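Thiol peroxidase (Aquifex aeolicus, PDB 2YZH) probably reduces hydrogen peroxide and organic hydroperoxides to water and alcohols at the expense of thioredoxin, protecting the cell from oxidative stress. Local coordinates at residues K46-D59 / G79-Q93. Sequence-based numbering, arbitrary orientation.
Sequences KDVVQVIITVPSLD and GVDVTVVSMDLPFAQ
The carboxylate of Asp88 accepts from the 57-58 loop with both oxygens, a side-chain hydroxyl on one and a backbone N-H on the other. Ser57 OG donates to the syn lone pair of Asp88 OD1 (2.6 Å), and Leu58 N reaches Asp88 OD2 at 2.7 Å on its syn side, 22° out of the plane. On the opposite face of that plane Ser86 OG donates to OD2, so two bonds grip this oxygen. With chi1 of Ser57 at 175°, OG stands opposite its own backbone N, which brings it to Asp88 OD1; it also accepts from Asp59 N, forming an ST turn. A water bridges Asp88 OD1 and Asp59 OD2, while Asp59 OD1 forms a salt bridge with Arg95 of the second subunit. With an alanine here in place of Asp88, Leu58 N and the hydroxyls of Ser57 and Ser86 would probably lose the acceptor that ties the two loops together. Upstream, strands 49-54 and 80-86 run parallel, the two strands of a beta-alpha-beta crossover through helix 61-73 in the thioredoxin fold; Pro56 touches Cys63, the predicted peroxidatic cysteine. Backbone bonds alternate: Val51 N to Asp81 O, Thr83 N to Val51 O, Ile53 N to Thr83 O (2.9 Å, nearly straight at 175°), Val85 N to Ile53 O. On the face carrying Val51, Ile53, Val80 and Val82, Val51 CG2 meets Val80 CG2 at 3.7 Å, and Ile53 CD1 reaches obliquely to Val82 CG1, also 3.7 Å; Val167 of helix 160-170 touches Val51 and Val80.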
loop_
_atom_site.group_PDB
_atom_site.type_symbol
_atom_site.label_atom_id
_atom_site.label_comp_id
_atom_site.label_asym_id
_atom_site.label_seq_id
_atom_site.Cartn_x
_atom_site.Cartn_y
_atom_site.Cartn_z
ATOM N N LYS D 46 11.854 -5.162 -23.743
ATOM C CA LYS D 46 11.508 -4.202 -24.790
ATOM C C LYS D 46 12.585 -4.293 -25.869
ATOM O O LYS D 46 13.690 -4.749 -25.599
ATOM C CB LYS D 46 11.481 -2.778 -24.233
ATOM C CG LYS D 46 10.422 -2.510 -23.181
ATOM C CD LYS D 46 10.418 -1.029 -22.819
ATOM C CE LYS D 46 9.311 -0.686 -21.844
ATOM N NZ LYS D 46 9.220 0.788 -21.646
ATOM N N ASP D 47 12.273 -3.860 -27.086
ATOM C CA ASP D 47 13.253 -3.906 -28.170
ATOM C C ASP D 47 14.198 -2.712 -28.045
ATOM O O ASP D 47 14.493 -2.033 -29.031
ATOM C CB ASP D 47 12.540 -3.871 -29.530
ATOM C CG ASP D 47 13.495 -4.044 -30.707
ATOM O OD1 ASP D 47 13.066 -3.796 -31.855
ATOM O OD2 ASP D 47 14.667 -4.430 -30.492
ATOM N N VAL D 48 14.671 -2.464 -26.825
ATOM C CA VAL D 48 15.569 -1.347 -26.551
ATOM C C VAL D 48 16.230 -1.528 -25.183
ATOM O O VAL D 48 15.660 -2.164 -24.294
ATOM C CB VAL D 48 14.789 -0.006 -26.556
ATOM C CG1 VAL D 48 13.814 0.034 -25.389
ATOM C CG2 VAL D 48 15.754 1.168 -26.496
ATOM N N VAL D 49 17.428 -0.975 -25.013
ATOM C CA VAL D 49 18.122 -1.082 -23.733
ATOM C C VAL D 49 17.507 -0.076 -22.769
ATOM O O VAL D 49 17.361 1.099 -23.097
ATOM C CB VAL D 49 19.639 -0.807 -23.878
ATOM C CG1 VAL D 49 20.281 -0.682 -22.505
ATOM C CG2 VAL D 49 20.296 -1.947 -24.642
ATOM N N GLN D 50 17.143 -0.537 -21.580
ATOM C CA GLN D 50 16.525 0.340 -20.601
ATOM C C GLN D 50 17.452 0.681 -19.451
ATOM O O GLN D 50 18.172 -0.176 -18.945
ATOM C CB GLN D 50 15.270 -0.311 -20.016
ATOM C CG GLN D 50 14.251 -0.786 -21.017
ATOM C CD GLN D 50 13.061 -1.426 -20.327
ATOM O OE1 GLN D 50 12.353 -0.770 -19.565
ATOM N NE2 GLN D 50 12.842 -2.712 -20.583
ATOM N N VAL D 51 17.423 1.941 -19.041
ATOM C CA VAL D 51 18.222 2.405 -17.921
ATOM C C VAL D 51 17.243 3.005 -16.920
ATOM O O VAL D 51 16.593 4.008 -17.204
ATOM C CB VAL D 51 19.240 3.486 -18.344
ATOM C CG1 VAL D 51 20.043 3.953 -17.128
ATOM C CG2 VAL D 51 20.170 2.929 -19.413
ATOM N N ILE D 52 17.130 2.369 -15.760
ATOM C CA ILE D 52 16.227 2.821 -14.713
ATOM C C ILE D 52 17.073 3.364 -13.570
ATOM O O ILE D 52 17.859 2.639 -12.966
ATOM C CB ILE D 52 15.354 1.657 -14.218
ATOM C CG1 ILE D 52 14.556 1.083 -15.393
ATOM C CG2 ILE D 52 14.421 2.128 -13.113
ATOM C CD1 ILE D 52 13.782 -0.177 -15.057
ATOM N N ILE D 53 16.900 4.648 -13.285
ATOM C CA ILE D 53 17.655 5.327 -12.246
ATOM C C ILE D 53 16.719 5.715 -11.109
ATOM O O ILE D 53 15.798 6.502 -11.306
ATOM C CB ILE D 53 18.309 6.604 -12.828
ATOM C CG1 ILE D 53 19.202 6.218 -14.014
ATOM C CG2 ILE D 53 19.087 7.347 -11.744
ATOM C CD1 ILE D 53 19.646 7.385 -14.882
ATOM N N THR D 54 16.938 5.165 -9.922
ATOM C CA THR D 54 16.071 5.514 -8.806
ATOM C C THR D 54 16.732 6.538 -7.899
ATOM O O THR D 54 17.943 6.503 -7.677
ATOM C CB THR D 54 15.675 4.271 -7.975
ATOM O OG1 THR D 54 16.852 3.630 -7.462
ATOM C CG2 THR D 54 14.889 3.284 -8.847
ATOM N N VAL D 55 15.931 7.474 -7.410
ATOM C CA VAL D 55 16.421 8.505 -6.511
ATOM C C VAL D 55 15.383 8.793 -5.431
ATOM O O VAL D 55 14.185 8.571 -5.619
ATOM C CB VAL D 55 16.744 9.842 -7.259
ATOM C CG1 VAL D 55 17.748 9.589 -8.379
ATOM C CG2 VAL D 55 15.466 10.468 -7.817
ATOM N N PRO D 56 15.839 9.273 -4.271
ATOM C CA PRO D 56 14.952 9.600 -3.155
ATOM C C PRO D 56 13.945 10.689 -3.532
ATOM O O PRO D 56 12.749 10.540 -3.311
ATOM C CB PRO D 56 15.926 10.061 -2.073
ATOM C CG PRO D 56 17.121 9.214 -2.330
ATOM C CD PRO D 56 17.248 9.266 -3.839
ATOM N N SER D 57 14.430 11.787 -4.105
ATOM C CA SER D 57 13.541 12.878 -4.492
ATOM C C SER D 57 14.219 13.930 -5.353
ATOM O O SER D 57 15.302 14.420 -5.020
ATOM C CB SER D 57 12.974 13.566 -3.253
ATOM O OG SER D 57 12.191 14.695 -3.617
ATOM N N LEU D 58 13.570 14.284 -6.455
ATOM C CA LEU D 58 14.105 15.293 -7.355
ATOM C C LEU D 58 14.105 16.671 -6.698
ATOM O O LEU D 58 14.632 17.630 -7.260
ATOM C CB LEU D 58 13.290 15.329 -8.650
ATOM C CG LEU D 58 13.356 14.063 -9.511
ATOM C CD1 LEU D 58 12.395 14.184 -10.684
ATOM C CD2 LEU D 58 14.781 13.856 -10.010
ATOM N N ASP D 59 13.512 16.778 -5.513
ATOM C CA ASP D 59 13.478 18.055 -4.807
ATOM C C ASP D 59 14.621 18.211 -3.806
ATOM O O ASP D 59 14.554 19.037 -2.893
ATOM C CB ASP D 59 12.137 18.251 -4.097
ATOM C CG ASP D 59 11.066 18.788 -5.028
ATOM O OD1 ASP D 59 11.402 19.627 -5.892
ATOM O OD2 ASP D 59 9.890 18.387 -4.892
ATOM N N GLY D 79 19.131 3.895 -29.405
ATOM C CA GLY D 79 18.910 2.570 -28.851
ATOM C C GLY D 79 18.796 2.418 -27.345
ATOM O O GLY D 79 18.981 1.315 -26.825
ATOM N N VAL D 80 18.486 3.498 -26.639
ATOM C CA VAL D 80 18.354 3.426 -25.188
ATOM C C VAL D 80 17.157 4.231 -24.696
ATOM O O VAL D 80 16.753 5.215 -25.317
ATOM C CB VAL D 80 19.635 3.944 -24.484
ATOM C CG1 VAL D 80 19.739 5.456 -24.634
ATOM C CG2 VAL D 80 19.624 3.547 -23.016
ATOM N N ASP D 81 16.582 3.797 -23.583
ATOM C CA ASP D 81 15.440 4.478 -22.988
ATOM C C ASP D 81 15.784 4.666 -21.513
ATOM O O ASP D 81 15.815 3.700 -20.752
ATOM C CB ASP D 81 14.178 3.624 -23.149
ATOM C CG ASP D 81 12.953 4.278 -22.554
ATOM O OD1 ASP D 81 12.668 5.444 -22.904
ATOM O OD2 ASP D 81 12.271 3.627 -21.737
ATOM N N VAL D 82 16.056 5.909 -21.124
ATOM C CA VAL D 82 16.439 6.229 -19.749
ATOM C C VAL D 82 15.324 6.891 -18.946
ATOM O O VAL D 82 14.754 7.899 -19.362
ATOM C CB VAL D 82 17.684 7.157 -19.737
ATOM C CG1 VAL D 82 18.169 7.371 -18.320
ATOM C CG2 VAL D 82 18.784 6.550 -20.588
ATOM N N THR D 83 15.030 6.328 -17.778
ATOM C CA THR D 83 13.981 6.858 -16.921
ATOM C C THR D 83 14.473 7.046 -15.490
ATOM O O THR D 83 15.058 6.131 -14.910
ATOM C CB THR D 83 12.763 5.909 -16.878
ATOM O OG1 THR D 83 12.325 5.613 -18.212
ATOM C CG2 THR D 83 11.614 6.556 -16.110
ATOM N N VAL D 84 14.248 8.232 -14.932
ATOM C CA VAL D 84 14.616 8.524 -13.542
ATOM C C VAL D 84 13.330 8.338 -12.738
ATOM O O VAL D 84 12.328 8.994 -13.019
ATOM C CB VAL D 84 15.113 9.977 -13.367
ATOM C CG1 VAL D 84 15.388 10.260 -11.893
ATOM C CG2 VAL D 84 16.386 10.194 -14.179
ATOM N N VAL D 85 13.352 7.455 -11.744
ATOM C CA VAL D 85 12.154 7.172 -10.953
ATOM C C VAL D 85 12.268 7.515 -9.472
ATOM O O VAL D 85 13.281 7.227 -8.839
ATOM C CB VAL D 85 11.778 5.677 -11.065
ATOM C CG1 VAL D 85 10.494 5.390 -10.282
ATOM C CG2 VAL D 85 11.605 5.300 -12.527
ATOM N N SER D 86 11.216 8.115 -8.924
ATOM C CA SER D 86 11.192 8.473 -7.507
ATOM C C SER D 86 9.757 8.450 -7.004
ATOM O O SER D 86 8.815 8.235 -7.777
ATOM C CB SER D 86 11.760 9.875 -7.294
ATOM O OG SER D 86 10.800 10.851 -7.657
ATOM N N MET D 87 9.587 8.680 -5.707
ATOM C CA MET D 87 8.259 8.695 -5.121
ATOM C C MET D 87 7.650 10.096 -5.166
ATOM O O MET D 87 6.583 10.318 -4.610
ATOM C CB MET D 87 8.303 8.196 -3.671
ATOM C CG MET D 87 8.683 6.727 -3.527
ATOM S SD MET D 87 7.601 5.644 -4.485
ATOM C CE MET D 87 6.249 5.381 -3.345
ATOM N N ASP D 88 8.331 11.037 -5.814
ATOM C CA ASP D 88 7.812 12.406 -5.938
ATOM C C ASP D 88 6.506 12.326 -6.714
ATOM O O ASP D 88 6.379 11.482 -7.596
ATOM C CB ASP D 88 8.750 13.290 -6.769
ATOM C CG ASP D 88 10.096 13.510 -6.117
ATOM O OD1 ASP D 88 10.130 14.040 -4.990
ATOM O OD2 ASP D 88 11.117 13.163 -6.743
ATOM N N LEU D 89 5.542 13.188 -6.403
ATOM C CA LEU D 89 4.300 13.181 -7.173
ATOM C C LEU D 89 4.659 13.779 -8.523
ATOM O O LEU D 89 5.633 14.527 -8.636
ATOM C CB LEU D 89 3.218 14.055 -6.530
ATOM C CG LEU D 89 2.513 13.577 -5.265
ATOM C CD1 LEU D 89 1.358 14.526 -4.974
ATOM C CD2 LEU D 89 1.986 12.146 -5.452
ATOM N N PRO D 90 3.885 13.453 -9.566
ATOM C CA PRO D 90 4.139 13.977 -10.911
ATOM C C PRO D 90 4.203 15.511 -10.942
ATOM O O PRO D 90 4.943 16.092 -11.731
ATOM C CB PRO D 90 2.958 13.435 -11.718
ATOM C CG PRO D 90 2.671 12.123 -11.041
ATOM C CD PRO D 90 2.762 12.496 -9.576
ATOM N N PHE D 91 3.434 16.160 -10.074
ATOM C CA PHE D 91 3.402 17.622 -10.043
ATOM C C PHE D 91 4.753 18.237 -9.702
ATOM O O PHE D 91 5.105 19.291 -10.223
ATOM C CB PHE D 91 2.337 18.092 -9.059
ATOM C CG PHE D 91 1.005 17.450 -9.283
ATOM C CD1 PHE D 91 0.279 17.712 -10.441
ATOM C CD2 PHE D 91 0.496 16.538 -8.364
ATOM C CE1 PHE D 91 -0.935 17.071 -10.683
ATOM C CE2 PHE D 91 -0.713 15.893 -8.596
ATOM C CZ PHE D 91 -1.429 16.161 -9.758
ATOM N N ALA D 92 5.509 17.575 -8.835
ATOM C CA ALA D 92 6.829 18.067 -8.454
ATOM C C ALA D 92 7.828 17.743 -9.559
ATOM O O ALA D 92 8.728 18.530 -9.842
ATOM C CB ALA D 92 7.271 17.432 -7.144
ATOM N N GLN D 93 7.665 16.579 -10.186
ATOM C CA GLN D 93 8.562 16.178 -11.260
ATOM C C GLN D 93 8.404 17.102 -12.459
ATOM O O GLN D 93 9.375 17.402 -13.155
ATOM C CB GLN D 93 8.293 14.731 -11.691
ATOM C CG GLN D 93 8.482 13.694 -10.586
ATOM C CD GLN D 93 8.782 12.312 -11.138
ATOM O OE1 GLN D 93 8.227 11.911 -12.163
ATOM N NE2 GLN D 93 9.657 11.573 -10.457
HETATM O O HOH W 1 11.964 8.137 -4.148
HETATM O O HOH W 2 8.681 16.038 -3.929
#